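Local coordinates for dihydroneopterin triphosphate diphosphatase (Escherichia coli O157:H7, PDB 5U7F) that hydrolyses dihydroneopterin triphosphate to dihydroneopterin monophosphate and pyrophosphate for folate biosynthesis, and also cleaves nucleoside triphosphates with a preference for dATP, at the cobalt (II) ion site. Residues are numbered along the deposited sequence; one frame, centred on the assembly and turned at random.

The cobalt (II) ion site. Residues 29, 37, 40-41, 55-56, 59-60, 117-118. With CO (cobalt (II) ion), chain B; CO (cobalt (II) ion), chain C; SO4 (sulfate ion), chain D.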
ATOM      1  N   ARG A  29       9.426   4.009  -4.125  1.00 17.71           N
ATOM      2  CA  ARG A  29       8.896   5.372  -4.076  1.00 16.99           C
ATOM      3  C   ARG A  29       9.756   6.394  -4.822  1.00 23.28           C
ATOM      4  O   ARG A  29      10.968   6.210  -4.984  1.00 19.41           O
ATOM      5  CB  ARG A  29       8.727   5.854  -2.636  1.00 20.09           C
ATOM      6  CG  ARG A  29       7.610   5.164  -1.915  1.00 21.11           C
ATOM      7  CD  ARG A  29       7.326   5.874  -0.582  1.00 32.39           C
ATOM      8  NE  ARG A  29       6.851   7.241  -0.791  1.00 31.18           N
ATOM      9  CZ  ARG A  29       5.610   7.553  -1.167  1.00 42.90           C
ATOM     10  NH1 ARG A  29       4.710   6.594  -1.377  1.00 35.10           N
ATOM     11  NH2 ARG A  29       5.257   8.824  -1.338  1.00 42.77           N
ATOM     12  N   GLN A  37       7.424  -0.353  -1.066  1.00 16.47           N
ATOM     13  CA  GLN A  37       6.147  -0.499  -0.345  1.00 18.87           C
ATOM     14  C   GLN A  37       5.087  -1.149  -1.187  1.00 15.37           C
ATOM     15  O   GLN A  37       5.192  -1.180  -2.424  1.00 16.82           O
ATOM     16  CB  GLN A  37       5.647   0.867   0.089  1.00 14.87           C
ATOM     17  CG  GLN A  37       5.532   1.838  -1.049  1.00 16.31           C
ATOM     18  CD  GLN A  37       4.670   3.047  -0.773  1.00 26.29           C
ATOM     19  OE1 GLN A  37       4.397   3.852  -1.682  1.00 24.73           O
ATOM     20  NE2 GLN A  37       4.275   3.224   0.486  1.00 24.78           N
ATOM     21  N   THR A  40      -0.056   2.492  -0.985  1.00 17.27           N
ATOM     22  CA  THR A  40      -0.592   3.295   0.134  1.00 17.76           C
ATOM     23  C   THR A  40      -1.197   4.555  -0.454  1.00 23.04           C
ATOM     24  O   THR A  40      -0.848   4.949  -1.560  1.00 20.49           O
ATOM     25  CB  THR A  40       0.464   3.675   1.208  1.00 23.79           C
ATOM     26  OG1 THR A  40       1.424   4.584   0.662  1.00 31.35           O
ATOM     27  CG2 THR A  40       1.162   2.454   1.758  1.00 24.93           C
ATOM     28  N   GLY A  41      -2.131   5.171   0.263  1.00 21.12           N
ATOM     29  CA  GLY A  41      -2.673   6.437  -0.181  1.00 17.50           C
ATOM     30  C   GLY A  41      -3.559   7.060   0.866  1.00 17.84           C
ATOM     31  O   GLY A  41      -4.130   6.336   1.688  1.00 16.16           O
ATOM     32  N   ARG A  55      -9.476   3.145  -5.347  1.00 27.22           N
ATOM     33  CA  ARG A  55      -9.045   4.242  -6.198  1.00 20.66           C
ATOM     34  C   ARG A  55      -7.536   4.245  -6.361  1.00 26.81           C
ATOM     35  O   ARG A  55      -7.044   4.362  -7.472  1.00 23.11           O
ATOM     36  CB  ARG A  55      -9.498   5.582  -5.660  1.00 29.66           C
ATOM     37  CG  ARG A  55      -8.970   6.762  -6.495  1.00 26.98           C
ATOM     38  CD  ARG A  55      -9.322   8.072  -5.928  1.00 27.64           C
ATOM     39  NE  ARG A  55      -9.119   8.112  -4.481  1.00 25.13           N
ATOM     40  CZ  ARG A  55      -7.946   8.281  -3.888  1.00 25.07           C
ATOM     41  NH1 ARG A  55      -6.838   8.466  -4.612  1.00 27.20           N
ATOM     42  NH2 ARG A  55      -7.884   8.287  -2.562  1.00 28.63           N
ATOM     43  N   GLU A  56      -6.804   4.149  -5.252  1.00 22.15           N
ATOM     44  CA  GLU A  56      -5.351   4.142  -5.283  1.00 21.31           C
ATOM     45  C   GLU A  56      -4.803   2.934  -6.053  1.00 21.81           C
ATOM     46  O   GLU A  56      -3.771   3.013  -6.694  1.00 23.49           O
ATOM     47  CB  GLU A  56      -4.809   4.152  -3.863  1.00 19.73           C
ATOM     48  CG  GLU A  56      -5.088   5.447  -3.134  1.00 17.72           C
ATOM     49  CD  GLU A  56      -4.188   6.631  -3.574  1.00 24.05           C
ATOM     50  OE1 GLU A  56      -3.155   6.365  -4.197  1.00 26.61           O
ATOM     51  OE2 GLU A  56      -4.515   7.811  -3.264  1.00 25.27           O
ATOM     52  N   GLU A  59      -5.185   4.009  -9.666  1.00 26.02           N
ATOM     53  CA  GLU A  59      -4.189   5.075  -9.938  1.00 25.91           C
ATOM     54  C   GLU A  59      -2.729   4.602  -9.952  1.00 30.05           C
ATOM     55  O   GLU A  59      -1.961   4.991 -10.836  1.00 32.22           O
ATOM     56  CB  GLU A  59      -4.308   6.214  -8.893  1.00 30.39           C
ATOM     57  CG  GLU A  59      -5.593   7.059  -8.970  1.00 33.47           C
ATOM     58  CD  GLU A  59      -5.683   8.158  -7.881  1.00 39.55           C
ATOM     59  OE1 GLU A  59      -6.719   8.867  -7.822  1.00 36.46           O
ATOM     60  OE2 GLU A  59      -4.714   8.323  -7.099  1.00 39.74           O
ATOM     61  N   GLU A  60      -2.340   3.779  -8.980  1.00 19.49           N
ATOM     62  CA  GLU A  60      -0.938   3.455  -8.760  1.00 23.66           C
ATOM     63  C   GLU A  60      -0.414   2.247  -9.516  1.00 23.43           C
ATOM     64  O   GLU A  60       0.768   2.192  -9.839  1.00 25.84           O
ATOM     65  CB  GLU A  60      -0.690   3.236  -7.271  1.00 23.01           C
ATOM     66  CG  GLU A  60      -0.917   4.547  -6.462  1.00 23.74           C
ATOM     67  CD  GLU A  60      -0.246   4.591  -5.117  1.00 25.99           C
ATOM     68  OE1 GLU A  60       0.350   3.583  -4.724  1.00 21.65           O
ATOM     69  OE2 GLU A  60      -0.329   5.659  -4.443  1.00 25.85           O
ATOM     70  N   GLU A 117       2.960   6.371  -9.738  1.00 38.42           N
ATOM     71  CA  GLU A 117       3.480   7.096  -8.582  1.00 33.14           C
ATOM     72  C   GLU A 117       4.910   6.674  -8.202  1.00 34.28           C
ATOM     73  O   GLU A 117       5.547   7.304  -7.351  1.00 37.24           O
ATOM     74  CB  GLU A 117       2.503   6.877  -7.393  1.00 36.79           C
ATOM     75  CG  GLU A 117       2.782   7.674  -6.119  1.00 36.95           C
ATOM     76  CD  GLU A 117       1.693   7.472  -5.042  1.00 38.12           C
ATOM     77  OE1 GLU A 117       1.992   6.860  -3.976  1.00 29.92           O
ATOM     78  OE2 GLU A 117       0.536   7.930  -5.264  1.00 36.77           O
ATOM     79  N   HIS A 118       5.425   5.620  -8.838  1.00 23.16           N
ATOM     80  CA  HIS A 118       6.661   4.984  -8.387  1.00 23.56           C
ATOM     81  C   HIS A 118       7.748   4.942  -9.473  1.00 21.22           C
ATOM     82  O   HIS A 118       7.501   5.350 -10.586  1.00 26.96           O
ATOM     83  CB  HIS A 118       6.342   3.579  -7.912  1.00 18.87           C
ATOM     84  CG  HIS A 118       5.478   3.545  -6.686  1.00 22.69           C
ATOM     85  ND1 HIS A 118       4.108   3.683  -6.742  1.00 23.89           N
ATOM     86  CD2 HIS A 118       5.793   3.452  -5.374  1.00 21.65           C
ATOM     87  CE1 HIS A 118       3.609   3.640  -5.522  1.00 25.90           C
ATOM     88  NE2 HIS A 118       4.608   3.486  -4.668  1.00 22.74           N
TER
HETATM   89 CO    CO B 204      -1.437   7.435  -4.589  0.99 25.21          CO
HETATM   90 CO    CO C 205       0.578   5.990  -2.607  0.77 23.18          CO
HETATM   91  S   SO4 D 202      -0.646   8.969  -1.778  0.61 23.36           S
HETATM   92  O1  SO4 D 202      -0.009   8.746  -0.469  1.00 30.48           O
HETATM   93  O2  SO4 D 202       0.086  10.040  -2.458  0.85 35.31           O
HETATM   94  O3  SO4 D 202      -0.617   7.721  -2.563  1.00 22.48           O
HETATM   95  O4  SO4 D 202      -2.028   9.400  -1.597  1.00 28.04           O
HETATM   96  O   HOH W   1      -2.292   9.154  -4.594  1.00 30.97           O
HETATM   97  O   HOH W   2      -2.050   7.500  -6.642  1.00 29.49           O
HETATM   98  O   HOH W   3       1.356   6.844  -0.754  1.00 29.05           O
HETATM   99  O   HOH W   4       1.663   4.089  -2.549  1.00 26.94           O
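Two cobalt ions 3.2 Å apart (CO of chain B to CO of chain C) occupy the catalytic metal site of this Nudix hydrolase, where magnesium, the cofactor, is expected to bind, and two carboxylates bridge them in different ways. Glu60 uses a single oxygen: its chain runs out extended beyond CG, and OE2 lies 2.1 Å from CO of either chain. Its other oxygen, OE1, turns instead to metal-bound water 4, at 2.6 Å from the water O. Glu117 splits its carboxylate between the metals, OE2 to chain B and OE1 to chain C; CG anti to the backbone N (chi1 -174°) and an extended chain carry the group across the pair. Sulfate O3 supplies a further bridge. The sulfate, a common crystallisation additive, and the chain C cobalt are both partly occupied; the sulfate may mark where a substrate phosphate sits.

Glu56 binds the chain B metal, at 2.1 Å from its OE1 to CO, from a chain bent at chi2 (-75°). Its OE2 takes a hydrogen bond within a salt bridge from Arg55 NH1 at 2.8 Å, met from above the carboxylate plane, which may temper its charge. Glu59 acts in the second shell, OE2 pairing with water 2, a ligand of the same metal. Both cobalts are near octahedral; the chain C ion completes its set with backbone O of Thr40 and waters 3 and 4.

Water 4 is fixed by Thr40 N (2.8 Å to the water O, nearly straight) and by Gln37 OE1. That amide oxygen also accepts His118 NE2 at 3.0 Å, in the carbonyl plane on a lone pair, whereas Arg29 NH1 approaches 40° above that plane.

Glu56, Glu59 and Glu60 project from helix 49-61 of the Nudix box; strand 39-42 brings Thr40 and Gly41 opposite, and Glu117, in a loop just before strand 118-118, closes the metal site.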